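Local coordinates for UPF0053 protein HI_0107 (Haemophilus influenzae, PDB 3LAE) that is of unknown function but, as the C-terminal transporter-associated domain of a probable membrane protein, comes from a family tentatively linked to FAD binding, at residues Glu47-Glu52 against Leu66-Asn71; Leu61-Leu66 against Lys74-Val79. All blocks are in the same frame, centred on the assembly; numbering follows the deposited sequence.

Contact 1: residues Glu47-Glu52 against Leu66-Asn71; sequences EEIPDE and LEVGDN. With EDO (1,2-ethanediol), chain E.
Glu52 reaches across to the backbone of Val68 and makes the one direct hydrogen bond of this contact. Val68 N donates to Glu52 OE2 over 2.9 Å, nearly straight at 169°, and meets the anti lone pair of that oxygen, the one turned away from OE1. CG of Glu52 stands anti to its own carbonyl carbon (chi1 -65°), and the chain beyond is extended, bringing OE2 to Val68 N. The second oxygen works through a water: this molecule donates to Glu52 OE1 at 2.9 Å and to Leu66 O at 3.0 Å, so both oxygens of the carboxylate are tied to the same strand, one directly and one by a bridge. The carboxylate of Glu67 lies nearby without touching, and two like charges so close would be expected to disfavour each other somewhat.

The apolar part centres on Val68, which has two conformers. In the one modelled here its CG1 meets Ile49 CD1 at 3.9 Å, the two side chains tip to tip, while CG2 turns to the loop backbone and packs against Pro50 O at 3.4 Å. Ile49 CG1 is anti to the backbone N (chi1 170°), and CD1 beyond it rests on the carbonyl carbon of Asn71 at 3.8 Å. The Asn71 side chain crosses that of Ile49 at about a right angle, ND2 lying 4.0 Å from CG2.

At the turn, Asp70 N donates to O1 of an ethanediol at 3.0 Å, probably a remnant of the crystallisation liquor.

This is a surface contact. The loop between helix 38-45 and strand 55-58 lies against the end of strand 61-69 and the turn into strand 72-80, where Leu66 and Glu67 together face Gln75 in a classic beta bulge.

Contact 2: residues Leu61-Leu66 against Lys74-Val79; sequences LLITIL and KQAKVV
Strands 61-66 and 74-79 run antiparallel, their axes 4.5 Å apart at closest approach and their directions 152° apart. Leu62 and Val79 exchange two backbone hydrogen bonds, Leu62 N to Val79 O being the straighter at 169°, and Thr64 and Lys77 exchange two more. Between these hydrogen-bonded pairs sits the non-hydrogen-bonded pair Ile63-Val78, with Ile65-Ala76 following. Ile63 CA also points its hydrogen at Lys77 O, 3.3 Å away. Leu66 N donates to Gln75 O at 2.9 Å, next to the classic bulge in which Lys74 and Gln75 both face Glu67.

The two strands form a beta hairpin in the antiparallel sheet of this transporter-associated domain, flanked by strands 55-58 and 11-14.

On the face carrying Ile63, Ile65, Ala76 and Val78, Ile63 CG2, anti to its backbone N, meets Ala76 CB at 3.9 Å. Leu61 sets both methyls against one methyl of Val78, CD1 3.7 Å and CD2 3.8 Å from CG1. Phe38 of helix 38-45 covers Ile63, Ala76 and Val78, Ile42 covers Ile65, and Trp28 touches both Leu61 and Val78. The other face is more open. There Thr64 CB lies 4.1 Å from Lys77 CB, and Leu66 CD1 comes as near to that same CB while Ile12 of strand 11-14 touches both Leu66 and Lys77.

Contacts 1 and 2 share Leu66 and strand 61-69, with centres 11 Å apart. Contact 2 pairs the body of the hairpin beside helix 38-45, and contact 1 places a loop against the turn end of the hairpin. Probable backbone hydrogen bonds continue the pairing from one to the other: Glu67 O to Lys74 N at 2.8 Å and Glu67 N to Gln75 O at 3.1 Å. The 47-52 loop also reaches contact 2 directly, Asp51 O packing against Ile65 CB at 3.7 Å. Gly69 O lies 3.8 Å from Lys74 CE. No active site is known here; ethanediol molecules lie beside Asp70 in contact 1 and near Gln75 in contact 2.

Contact 1: residues Glu47-Glu52 against Leu66-Asn71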
loop_
_atom_site.group_PDB
_atom_site.type_symbol
_atom_site.label_atom_id
_atom_site.label_comp_id
_atom_site.label_asym_id
_atom_site.label_seq_id
_atom_site.Cartn_x
_atom_site.Cartn_y
_atom_site.Cartn_z
ATOM N N GLU A 47 -9.770 3.315 11.102
ATOM C CA GLU A 47 -10.059 3.988 12.361
ATOM C C GLU A 47 -9.315 3.301 13.505
ATOM O O GLU A 47 -9.840 3.150 14.613
ATOM C CB GLU A 47 -11.565 4.027 12.625
ATOM C CG GLU A 47 -12.251 2.676 12.532
ATOM C CD GLU A 47 -13.732 2.763 12.841
ATOM O OE1 GLU A 47 -14.219 3.887 13.101
ATOM O OE2 GLU A 47 -14.406 1.711 12.823
ATOM N N GLU A 48 -8.086 2.887 13.207
ATOM C CA GLU A 48 -7.181 2.266 14.167
ATOM C C GLU A 48 -5.947 1.774 13.414
ATOM O O GLU A 48 -6.069 1.219 12.326
ATOM C CB GLU A 48 -7.867 1.114 14.915
ATOM C CG GLU A 48 -8.746 0.211 14.050
ATOM C CD GLU A 48 -7.955 -0.842 13.300
ATOM O OE1 GLU A 48 -7.947 -0.804 12.050
ATOM O OE2 GLU A 48 -7.343 -1.709 13.962
ATOM N N ILE A 49 -4.761 2.007 13.972
ATOM C CA ILE A 49 -3.532 1.502 13.360
ATOM C C ILE A 49 -3.636 -0.014 13.234
ATOM O O ILE A 49 -3.738 -0.723 14.233
ATOM C CB ILE A 49 -2.280 1.890 14.166
ATOM C CG1 ILE A 49 -1.054 1.138 13.640
ATOM C CG2 ILE A 49 -2.489 1.610 15.649
ATOM C CD1 ILE A 49 -0.686 1.482 12.219
ATOM N N PRO A 50 -3.628 -0.515 11.995
ATOM C CA PRO A 50 -4.005 -1.909 11.746
ATOM C C PRO A 50 -2.928 -2.901 12.140
ATOM O O PRO A 50 -1.741 -2.615 12.021
ATOM C CB PRO A 50 -4.209 -1.944 10.237
ATOM C CG PRO A 50 -3.322 -0.853 9.726
ATOM C CD PRO A 50 -3.317 0.216 10.756
ATOM N N ASP A 51 -3.353 -4.067 12.606
ATOM C CA ASP A 51 -2.417 -5.117 12.942
ATOM C C ASP A 51 -1.841 -5.715 11.675
ATOM O O ASP A 51 -2.467 -5.707 10.617
ATOM C CB ASP A 51 -3.108 -6.236 13.725
ATOM C CG ASP A 51 -3.621 -5.781 15.067
ATOM O OD1 ASP A 51 -3.236 -4.680 15.518
ATOM O OD2 ASP A 51 -4.409 -6.536 15.673
ATOM N N GLU A 52 -0.636 -6.241 11.792
ATOM C CA GLU A 52 -0.134 -7.125 10.768
ATOM C C GLU A 52 -1.124 -8.265 10.570
ATOM O O GLU A 52 -1.746 -8.736 11.529
ATOM C CB GLU A 52 1.233 -7.654 11.179
ATOM C CG GLU A 52 2.249 -6.531 11.256
ATOM C CD GLU A 52 3.584 -6.958 11.831
ATOM O OE1 GLU A 52 3.747 -8.141 12.222
ATOM O OE2 GLU A 52 4.489 -6.106 11.879
ATOM N N LEU A 66 1.713 -6.503 6.053
ATOM C CA LEU A 66 2.773 -7.446 6.412
ATOM C C LEU A 66 3.642 -6.994 7.590
ATOM O O LEU A 66 4.078 -7.817 8.402
ATOM C CB LEU A 66 3.685 -7.723 5.213
ATOM C CG LEU A 66 3.067 -8.301 3.956
ATOM C CD1 LEU A 66 4.152 -8.525 2.913
ATOM C CD2 LEU A 66 2.328 -9.615 4.274
ATOM N N GLU A 67 3.915 -5.693 7.665
ATOM C CA GLU A 67 4.825 -5.168 8.669
ATOM C C GLU A 67 4.350 -3.798 9.104
ATOM O O GLU A 67 4.109 -2.930 8.257
ATOM C CB GLU A 67 6.261 -5.041 8.129
ATOM C CG GLU A 67 7.252 -4.689 9.233
ATOM C CD GLU A 67 8.648 -4.350 8.735
ATOM O OE1 GLU A 67 8.935 -4.599 7.549
ATOM O OE2 GLU A 67 9.456 -3.819 9.543
ATOM N N VAL A 68 4.205 -3.623 10.416
ATOM C CA VAL A 68 3.875 -2.331 11.014
ATOM C C VAL A 68 4.962 -1.960 12.012
ATOM O O VAL A 68 5.452 -2.821 12.747
ATOM C CB VAL A 68 2.522 -2.387 11.759
ATOM C CG1 VAL A 68 2.213 -1.056 12.441
ATOM C CG2 VAL A 68 1.405 -2.771 10.812
ATOM N N GLY A 69 5.325 -0.689 12.059
ATOM C CA GLY A 69 6.313 -0.229 13.012
ATOM C C GLY A 69 6.139 1.258 13.174
ATOM O O GLY A 69 5.786 1.946 12.220
ATOM N N ASP A 70 6.367 1.756 14.380
ATOM C CA ASP A 70 6.222 3.177 14.675
ATOM C C ASP A 70 4.865 3.689 14.229
ATOM O O ASP A 70 4.738 4.784 13.691
ATOM C CB ASP A 70 7.348 3.991 14.041
ATOM C CG ASP A 70 8.539 4.147 14.965
ATOM O OD1 ASP A 70 8.662 3.338 15.911
ATOM O OD2 ASP A 70 9.347 5.075 14.749
ATOM N N ASN A 71 3.841 2.885 14.486
ATOM C CA ASN A 71 2.482 3.232 14.086
ATOM C C ASN A 71 2.375 3.655 12.623
ATOM O O ASN A 71 1.564 4.519 12.277
ATOM C CB ASN A 71 1.913 4.332 14.984
ATOM C CG ASN A 71 1.706 3.870 16.414
ATOM O OD1 ASN A 71 1.970 4.614 17.356
ATOM N ND2 ASN A 71 1.232 2.636 16.583
HETATM C C1 EDO E . 6.516 -0.168 17.856
HETATM O O1 EDO E . 7.227 0.857 17.152
HETATM C C2 EDO E . 6.085 -1.246 16.869
HETATM O O2 EDO E . 7.244 -1.790 16.230
HETATM O O HOH W 1 3.717 -10.196 10.188
#

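Contact 2: residues Leu61-Leu66 against Lys74-Val79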
loop_
_atom_site.group_PDB
_atom_site.type_symbol
_atom_site.label_atom_id
_atom_site.label_comp_id
_atom_site.label_asym_id
_atom_site.label_seq_id
_atom_site.Cartn_x
_atom_site.Cartn_y
_atom_site.Cartn_z
ATOM N N LEU A 61 -7.677 -2.324 -4.858
ATOM C CA LEU A 61 -6.613 -3.213 -4.405
ATOM C C LEU A 61 -7.026 -4.043 -3.195
ATOM O O LEU A 61 -7.714 -3.550 -2.301
ATOM C CB LEU A 61 -5.375 -2.411 -4.034
ATOM C CG LEU A 61 -4.749 -1.506 -5.103
ATOM C CD1 LEU A 61 -3.509 -0.856 -4.524
ATOM C CD2 LEU A 61 -4.423 -2.302 -6.368
ATOM N N LEU A 62 -6.581 -5.296 -3.178
ATOM C CA LEU A 62 -6.730 -6.166 -2.021
ATOM C C LEU A 62 -5.384 -6.204 -1.315
ATOM O O LEU A 62 -4.377 -6.679 -1.865
ATOM C CB LEU A 62 -7.134 -7.563 -2.482
ATOM C CG LEU A 62 -7.275 -8.641 -1.406
ATOM C CD1 LEU A 62 -8.397 -8.278 -0.445
ATOM C CD2 LEU A 62 -7.551 -9.971 -2.075
ATOM N N ILE A 63 -5.368 -5.692 -0.094
ATOM C CA ILE A 63 -4.131 -5.385 0.594
ATOM C C ILE A 63 -4.008 -6.215 1.860
ATOM O O ILE A 63 -4.970 -6.341 2.618
ATOM C CB ILE A 63 -4.126 -3.893 0.993
ATOM C CG1 ILE A 63 -4.219 -3.005 -0.251
ATOM C CG2 ILE A 63 -2.895 -3.558 1.811
ATOM C CD1 ILE A 63 -4.601 -1.551 0.072
ATOM N N THR A 64 -2.827 -6.779 2.087
ATOM C CA THR A 64 -2.533 -7.495 3.320
ATOM C C THR A 64 -1.394 -6.771 4.014
ATOM O O THR A 64 -0.311 -6.604 3.443
ATOM C CB THR A 64 -2.117 -8.961 3.044
ATOM O OG1 THR A 64 -3.162 -9.620 2.313
ATOM C CG2 THR A 64 -1.881 -9.722 4.358
ATOM N N ILE A 65 -1.620 -6.326 5.241
ATOM C CA ILE A 65 -0.577 -5.653 6.008
ATOM C C ILE A 65 0.459 -6.679 6.469
ATOM O O ILE A 65 0.128 -7.617 7.203
ATOM C CB ILE A 65 -1.168 -4.917 7.232
ATOM C CG1 ILE A 65 -2.311 -4.002 6.792
ATOM C CG2 ILE A 65 -0.092 -4.119 7.945
ATOM C CD1 ILE A 65 -1.882 -2.941 5.799
ATOM N N LEU A 66 1.713 -6.503 6.053
ATOM C CA LEU A 66 2.773 -7.446 6.412
ATOM C C LEU A 66 3.642 -6.994 7.590
ATOM O O LEU A 66 4.078 -7.817 8.402
ATOM C CB LEU A 66 3.685 -7.723 5.213
ATOM C CG LEU A 66 3.067 -8.301 3.956
ATOM C CD1 LEU A 66 4.152 -8.525 2.913
ATOM C CD2 LEU A 66 2.328 -9.615 4.274
ATOM N N LYS A 74 4.728 -0.371 7.235
ATOM C CA LYS A 74 6.059 -0.477 6.636
ATOM C C LYS A 74 6.047 -1.277 5.338
ATOM O O LYS A 74 6.713 -0.914 4.370
ATOM C CB LYS A 74 7.052 -1.093 7.627
ATOM C CG LYS A 74 7.339 -0.203 8.817
ATOM C CD LYS A 74 8.158 0.998 8.393
ATOM C CE LYS A 74 8.514 1.869 9.591
ATOM N NZ LYS A 74 9.292 3.070 9.174
ATOM N N GLN A 75 5.303 -2.376 5.315
ATOM C CA GLN A 75 5.218 -3.211 4.113
ATOM C C GLN A 75 3.829 -3.799 3.995
ATOM O O GLN A 75 3.227 -4.215 4.997
ATOM C CB GLN A 75 6.253 -4.356 4.144
ATOM C CG GLN A 75 7.717 -3.875 4.090
ATOM C CD GLN A 75 8.726 -4.980 3.823
ATOM O OE1 GLN A 75 8.392 -6.037 3.293
ATOM N NE2 GLN A 75 9.980 -4.725 4.181
ATOM N N ALA A 76 3.326 -3.860 2.769
ATOM C CA ALA A 76 2.040 -4.483 2.496
ATOM C C ALA A 76 2.093 -5.291 1.205
ATOM O O ALA A 76 2.757 -4.908 0.245
ATOM C CB ALA A 76 0.934 -3.420 2.403
ATOM N N LYS A 77 1.369 -6.401 1.184
ATOM C CA LYS A 77 1.173 -7.193 -0.022
ATOM C C LYS A 77 -0.040 -6.642 -0.741
ATOM O O LYS A 77 -1.053 -6.300 -0.103
ATOM C CB LYS A 77 0.920 -8.648 0.379
ATOM C CG LYS A 77 0.396 -9.519 -0.713
ATOM C CD LYS A 77 0.073 -10.915 -0.147
ATOM C CE LYS A 77 -0.765 -11.731 -1.104
ATOM N NZ LYS A 77 -1.103 -13.064 -0.498
ATOM N N VAL A 78 0.048 -6.560 -2.065
ATOM C CA VAL A 78 -1.022 -5.986 -2.871
ATOM C C VAL A 78 -1.379 -6.870 -4.056
ATOM O O VAL A 78 -0.494 -7.347 -4.777
ATOM C CB VAL A 78 -0.597 -4.603 -3.420
ATOM C CG1 VAL A 78 -1.661 -4.027 -4.346
ATOM C CG2 VAL A 78 -0.332 -3.660 -2.271
ATOM N N VAL A 79 -2.669 -7.126 -4.227
ATOM C CA VAL A 79 -3.200 -7.790 -5.410
ATOM C C VAL A 79 -4.281 -6.899 -6.024
ATOM O O VAL A 79 -5.023 -6.244 -5.292
ATOM C CB VAL A 79 -3.841 -9.144 -5.042
ATOM C CG1 VAL A 79 -4.444 -9.792 -6.270
ATOM C CG2 VAL A 79 -2.822 -10.066 -4.385
#